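Local atomic coordinates of GH26A (Muricauda sp. MAR_2010_75, PDB entry 6Q75), a protein that probably hydrolyses glycosidic bonds in beta-mannan-type polysaccharides, as a glycoside hydrolase of family 26. Residues K271-R283 against W293-N307. Numbering follows the deposited sequence.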
loop_
_atom_site.group_PDB
_atom_site.type_symbol
_atom_site.label_atom_id
_atom_site.label_comp_id
_atom_site.label_asym_id
_atom_site.label_seq_id
_atom_site.Cartn_x
_atom_site.Cartn_y
_atom_site.Cartn_z
ATOM N N LYS A 271 -11.523 0.405 -11.970
ATOM C CA LYS A 271 -10.744 -0.317 -10.983
ATOM C C LYS A 271 -11.131 0.130 -9.575
ATOM O O LYS A 271 -11.536 1.276 -9.374
ATOM C CB LYS A 271 -9.258 -0.090 -11.210
ATOM C CG LYS A 271 -8.799 -0.751 -12.514
ATOM C CD LYS A 271 -7.321 -0.628 -12.704
ATOM C CE LYS A 271 -6.928 -1.240 -14.042
ATOM N NZ LYS A 271 -6.833 -2.733 -13.992
ATOM N N PRO A 272 -10.991 -0.744 -8.576
ATOM C CA PRO A 272 -11.310 -0.323 -7.205
ATOM C C PRO A 272 -10.366 0.772 -6.734
ATOM O O PRO A 272 -9.222 0.873 -7.187
ATOM C CB PRO A 272 -11.132 -1.596 -6.369
ATOM C CG PRO A 272 -11.137 -2.759 -7.404
ATOM C CD PRO A 272 -10.585 -2.159 -8.656
ATOM N N ILE A 273 -10.869 1.602 -5.821
ATOM C CA ILE A 273 -10.027 2.580 -5.147
ATOM C C ILE A 273 -10.054 2.300 -3.651
ATOM O O ILE A 273 -10.963 1.640 -3.131
ATOM C CB ILE A 273 -10.453 4.038 -5.437
ATOM C CG1 ILE A 273 -11.852 4.308 -4.897
ATOM C CG2 ILE A 273 -10.352 4.370 -6.910
ATOM C CD1 ILE A 273 -12.254 5.755 -5.051
ATOM N N ALA A 274 -9.057 2.845 -2.945
ATOM C CA ALA A 274 -8.955 2.599 -1.512
ATOM C C ALA A 274 -8.223 3.750 -0.847
ATOM O O ALA A 274 -7.479 4.487 -1.500
ATOM C CB ALA A 274 -8.212 1.291 -1.216
ATOM N N LEU A 275 -8.421 3.874 0.465
ATOM C CA LEU A 275 -7.656 4.818 1.284
ATOM C C LEU A 275 -6.444 4.079 1.822
ATOM O O LEU A 275 -6.518 3.392 2.845
ATOM C CB LEU A 275 -8.518 5.390 2.415
ATOM C CG LEU A 275 -9.674 6.277 1.961
ATOM C CD1 LEU A 275 -10.763 6.390 3.071
ATOM C CD2 LEU A 275 -9.165 7.607 1.499
ATOM N N GLY A 276 -5.308 4.227 1.133
ATOM C CA GLY A 276 -4.151 3.416 1.449
ATOM C C GLY A 276 -3.553 3.694 2.810
ATOM O O GLY A 276 -3.033 2.773 3.454
ATOM N N GLU A 277 -3.600 4.965 3.262
ATOM C CA GLU A 277 -3.247 5.354 4.616
ATOM C C GLU A 277 -4.185 6.467 5.022
ATOM O O GLU A 277 -4.504 7.328 4.205
ATOM C CB GLU A 277 -1.832 5.924 4.772
ATOM C CG GLU A 277 -0.706 4.987 4.352
ATOM C CD GLU A 277 0.660 5.627 4.477
ATOM O OE1 GLU A 277 0.769 6.658 5.177
ATOM O OE2 GLU A 277 1.624 5.058 3.894
ATOM N N VAL A 278 -4.606 6.443 6.272
ATOM C CA VAL A 278 -5.351 7.561 6.848
ATOM C C VAL A 278 -4.847 7.817 8.254
ATOM O O VAL A 278 -4.263 6.948 8.909
ATOM C CB VAL A 278 -6.885 7.357 6.895
ATOM C CG1 VAL A 278 -7.426 6.967 5.516
ATOM C CG2 VAL A 278 -7.275 6.349 7.974
ATOM N N GLY A 279 -5.099 9.038 8.720
ATOM C CA GLY A 279 -4.852 9.346 10.115
ATOM C C GLY A 279 -6.200 9.456 10.806
ATOM O O GLY A 279 -6.707 8.465 11.330
ATOM N N GLN A 280 -6.788 10.644 10.785
ATOM C CA GLN A 280 -8.183 10.799 11.180
ATOM C C GLN A 280 -9.075 9.909 10.320
ATOM O O GLN A 280 -8.984 9.927 9.091
ATOM C CB GLN A 280 -8.627 12.257 11.002
ATOM C CG GLN A 280 -7.862 13.245 11.848
ATOM C CD GLN A 280 -8.424 14.652 11.698
ATOM O OE1 GLN A 280 -9.573 14.821 11.263
ATOM N NE2 GLN A 280 -7.619 15.663 12.047
ATOM N N LEU A 281 -9.930 9.129 10.973
ATOM C CA LEU A 281 -10.785 8.188 10.251
ATOM C C LEU A 281 -11.825 8.930 9.412
ATOM O O LEU A 281 -12.215 10.051 9.756
ATOM C CB LEU A 281 -11.490 7.263 11.236
ATOM C CG LEU A 281 -10.609 6.154 11.803
ATOM C CD1 LEU A 281 -11.240 5.577 13.062
ATOM C CD2 LEU A 281 -10.472 5.075 10.748
ATOM N N PRO A 282 -12.317 8.316 8.330
ATOM C CA PRO A 282 -13.456 8.899 7.594
ATOM C C PRO A 282 -14.752 8.719 8.372
ATOM O O PRO A 282 -15.141 7.592 8.699
ATOM C CB PRO A 282 -13.479 8.107 6.283
ATOM C CG PRO A 282 -12.800 6.787 6.612
ATOM C CD PRO A 282 -11.765 7.102 7.679
ATOM N N ARG A 283 -15.431 9.832 8.658
ATOM C CA ARG A 283 -16.708 9.752 9.334
ATOM C C ARG A 283 -17.765 9.156 8.410
ATOM O O ARG A 283 -17.666 9.260 7.185
ATOM C CB ARG A 283 -17.168 11.137 9.779
ATOM C CG ARG A 283 -16.127 11.950 10.510
ATOM C CD ARG A 283 -16.798 13.044 11.296
ATOM N NE ARG A 283 -17.831 12.484 12.164
ATOM C CZ ARG A 283 -18.619 13.201 12.958
ATOM N NH1 ARG A 283 -19.527 12.598 13.714
ATOM N NH2 ARG A 283 -18.500 14.522 12.994
ATOM N N TRP A 293 -14.621 4.040 -1.707
ATOM C CA TRP A 293 -13.432 3.610 -0.973
ATOM C C TRP A 293 -13.620 2.170 -0.502
ATOM O O TRP A 293 -14.598 1.854 0.176
ATOM C CB TRP A 293 -13.156 4.528 0.222
ATOM C CG TRP A 293 -12.871 5.960 -0.101
ATOM C CD1 TRP A 293 -13.582 7.055 0.344
ATOM C CD2 TRP A 293 -11.763 6.488 -0.856
ATOM N NE1 TRP A 293 -12.990 8.217 -0.105
ATOM C CE2 TRP A 293 -11.883 7.895 -0.848
ATOM C CE3 TRP A 293 -10.693 5.904 -1.561
ATOM C CZ2 TRP A 293 -10.981 8.732 -1.505
ATOM C CZ3 TRP A 293 -9.795 6.742 -2.205
ATOM C CH2 TRP A 293 -9.943 8.137 -2.175
ATOM N N SER A 294 -12.670 1.296 -0.858
ATOM C CA SER A 294 -12.815 -0.125 -0.574
ATOM C C SER A 294 -12.230 -0.532 0.757
ATOM O O SER A 294 -12.674 -1.533 1.320
ATOM C CB SER A 294 -12.132 -0.966 -1.661
ATOM O OG SER A 294 -12.571 -0.550 -2.932
ATOM N N TRP A 295 -11.214 0.176 1.239
ATOM C CA TRP A 295 -10.697 -0.034 2.582
ATOM C C TRP A 295 -10.059 1.265 3.033
ATOM O O TRP A 295 -9.853 2.190 2.242
ATOM C CB TRP A 295 -9.705 -1.230 2.678
ATOM C CG TRP A 295 -8.326 -1.007 2.120
ATOM C CD1 TRP A 295 -7.259 -0.367 2.735
ATOM C CD2 TRP A 295 -7.838 -1.471 0.848
ATOM N NE1 TRP A 295 -6.147 -0.404 1.893
ATOM C CE2 TRP A 295 -6.488 -1.064 0.735
ATOM C CE3 TRP A 295 -8.421 -2.180 -0.211
ATOM C CZ2 TRP A 295 -5.700 -1.353 -0.402
ATOM C CZ3 TRP A 295 -7.639 -2.447 -1.358
ATOM C CH2 TRP A 295 -6.291 -2.042 -1.426
ATOM N N PHE A 296 -9.813 1.353 4.335
ATOM C CA PHE A 296 -8.948 2.379 4.891
ATOM C C PHE A 296 -7.909 1.670 5.736
ATOM O O PHE A 296 -8.168 0.576 6.235
ATOM C CB PHE A 296 -9.746 3.406 5.730
ATOM C CG PHE A 296 -10.415 2.826 6.943
ATOM C CD1 PHE A 296 -9.695 2.539 8.107
ATOM C CD2 PHE A 296 -11.793 2.647 6.964
ATOM C CE1 PHE A 296 -10.337 2.042 9.254
ATOM C CE2 PHE A 296 -12.435 2.141 8.097
ATOM C CZ PHE A 296 -11.710 1.847 9.247
ATOM N N MET A 297 -6.730 2.294 5.905
ATOM C CA MET A 297 -5.693 1.721 6.760
ATOM C C MET A 297 -5.129 2.823 7.644
ATOM O O MET A 297 -4.416 3.702 7.154
ATOM C CB MET A 297 -4.569 1.076 5.923
ATOM C CG MET A 297 -3.638 0.289 6.824
ATOM S SD MET A 297 -2.142 -0.340 6.034
ATOM C CE MET A 297 -1.323 1.193 5.578
ATOM N N VAL A 298 -5.456 2.790 8.940
ATOM C CA VAL A 298 -4.937 3.793 9.863
ATOM C C VAL A 298 -3.452 3.572 10.109
ATOM O O VAL A 298 -2.976 2.429 10.209
ATOM C CB VAL A 298 -5.734 3.768 11.174
ATOM C CG1 VAL A 298 -5.161 4.767 12.160
ATOM C CG2 VAL A 298 -7.160 4.099 10.883
ATOM N N TRP A 299 -2.703 4.667 10.176
ATOM C CA TRP A 299 -1.248 4.597 10.300
ATOM C C TRP A 299 -0.859 4.413 11.761
ATOM O O TRP A 299 -0.863 5.369 12.528
ATOM C CB TRP A 299 -0.606 5.858 9.742
ATOM C CG TRP A 299 0.900 5.707 9.682
ATOM C CD1 TRP A 299 1.812 6.194 10.568
ATOM C CD2 TRP A 299 1.640 4.943 8.718
ATOM N NE1 TRP A 299 3.087 5.830 10.182
ATOM C CE2 TRP A 299 3.004 5.054 9.054
ATOM C CE3 TRP A 299 1.281 4.208 7.578
ATOM C CZ2 TRP A 299 4.019 4.432 8.300
ATOM C CZ3 TRP A 299 2.282 3.601 6.838
ATOM C CH2 TRP A 299 3.635 3.715 7.205
ATOM N N SER A 300 -0.480 3.194 12.142
ATOM C CA SER A 300 0.045 2.940 13.488
ATOM C C SER A 300 -0.664 3.688 14.608
ATOM O O SER A 300 -1.863 3.492 14.804
ATOM C CB SER A 300 1.535 3.238 13.510
ATOM O OG SER A 300 2.168 2.318 12.594
ATOM N N ASN A 301 0.059 4.507 15.385
ATOM C CA ASN A 301 -0.597 5.054 16.577
ATOM C C ASN A 301 -1.494 6.237 16.270
ATOM O O ASN A 301 -2.040 6.828 17.213
ATOM C CB ASN A 301 0.416 5.457 17.669
ATOM C CG ASN A 301 -0.232 5.520 19.072
ATOM O OD1 ASN A 301 -1.031 4.655 19.429
ATOM N ND2 ASN A 301 0.104 6.553 19.854
ATOM N N TRP A 302 -1.694 6.597 14.998
ATOM C CA TRP A 302 -2.741 7.571 14.696
ATOM C C TRP A 302 -4.109 7.035 15.099
ATOM O O TRP A 302 -5.049 7.821 15.281
ATOM C CB TRP A 302 -2.707 7.950 13.217
ATOM C CG TRP A 302 -1.770 9.082 12.852
ATOM C CD1 TRP A 302 -2.120 10.287 12.316
ATOM C CD2 TRP A 302 -0.332 9.116 12.992
ATOM N NE1 TRP A 302 -1.008 11.069 12.114
ATOM C CE2 TRP A 302 0.105 10.373 12.519
ATOM C CE3 TRP A 302 0.616 8.213 13.479
ATOM C CZ2 TRP A 302 1.453 10.744 12.511
ATOM C CZ3 TRP A 302 1.951 8.578 13.469
ATOM C CH2 TRP A 302 2.356 9.836 12.991
ATOM N N ILE A 303 -4.227 5.721 15.304
ATOM C CA ILE A 303 -5.471 5.148 15.801
ATOM C C ILE A 303 -5.835 5.756 17.154
ATOM O O ILE A 303 -7.009 5.818 17.513
ATOM C CB ILE A 303 -5.373 3.606 15.860
ATOM C CG1 ILE A 303 -6.753 2.967 16.084
ATOM C CG2 ILE A 303 -4.408 3.160 16.952
ATOM C CD1 ILE A 303 -7.786 3.253 14.954
ATOM N N GLU A 304 -4.843 6.233 17.906
ATOM C CA GLU A 304 -5.033 6.888 19.196
ATOM C C GLU A 304 -4.819 8.392 19.132
ATOM O O GLU A 304 -5.601 9.151 19.716
ATOM C CB GLU A 304 -4.068 6.263 20.216
ATOM C CG GLU A 304 -3.737 7.081 21.457
ATOM C CD GLU A 304 -2.799 6.314 22.394
ATOM O OE1 GLU A 304 -3.230 5.267 22.935
ATOM O OE2 GLU A 304 -1.641 6.753 22.599
ATOM N N THR A 305 -3.809 8.859 18.393
ATOM C CA THR A 305 -3.489 10.283 18.447
ATOM C C THR A 305 -4.351 11.130 17.520
ATOM O O THR A 305 -4.457 12.343 17.734
ATOM C CB THR A 305 -2.010 10.504 18.120
ATOM O OG1 THR A 305 -1.772 10.094 16.779
ATOM C CG2 THR A 305 -1.127 9.685 19.047
ATOM N N ALA A 306 -4.957 10.538 16.492
ATOM C CA ALA A 306 -5.742 11.290 15.525
ATOM C C ALA A 306 -7.219 10.944 15.583
ATOM O O ALA A 306 -7.984 11.400 14.726
ATOM C CB ALA A 306 -5.227 11.037 14.100
ATOM N N ASN A 307 -7.630 10.129 16.550
ATOM C CA ASN A 307 -9.003 9.650 16.631
ATOM C C ASN A 307 -9.359 9.480 18.094
ATOM O O ASN A 307 -8.643 8.791 18.823
ATOM C CB ASN A 307 -9.147 8.293 15.916
ATOM C CG ASN A 307 -8.881 8.377 14.437
ATOM O OD1 ASN A 307 -9.742 8.819 13.628
ATOM N ND2 ASN A 307 -7.689 7.965 14.052
HETATM O O HOH W 1 -13.761 1.147 -5.526
HETATM O O HOH W 2 -3.349 0.142 2.763
#
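Val278 and Val298 form a parallel bridge, Val278 CG2 meeting Val298 CG2 at 3.7 Å, between strands 273-278 and 293-299 of a beta-alpha-beta unit, joined through helix 284-289, in the (beta/alpha)8 barrel of family 26. Val278 N donates to Met297 O (2.9 Å) and Val278 O accepts from Trp299 N (3.0 Å), the parallel pattern; the axes lie 19° apart. Trp293 is clamped on both faces: Leu275 CD2 sits over the centre of its six-membered ring, 3.5 Å from the centroid, while Ile273 CD1 lies off-centre on the opposite face. Ala274 CB stands almost on the normal of the six-membered ring of Trp295, 3.4 Å from its centroid. The Glu277 side chain lies alongside that of Trp299, carboxylate and ring planes 26° apart. Glu277 OE1 is hydrogen-bonded to Tyr252 OH and OE2 to a bound Tris, probably from the crystallisation liquor, consistent with a barrel-mouth pocket. Leu281 CD2 lies over one face of the Phe296 ring, 3.4 Å from Phe296 CE1. Asn307 ND2 donates to Gly279 O and Trp302 O from above each carbonyl plane. With an alanine here, Leu281 N and Gly279 O would probably lose these partners, untying turn 279-281 from helix 302-305. Leu281 N meets an in-plane lone pair of Asn307 OD1 at 2.7 Å.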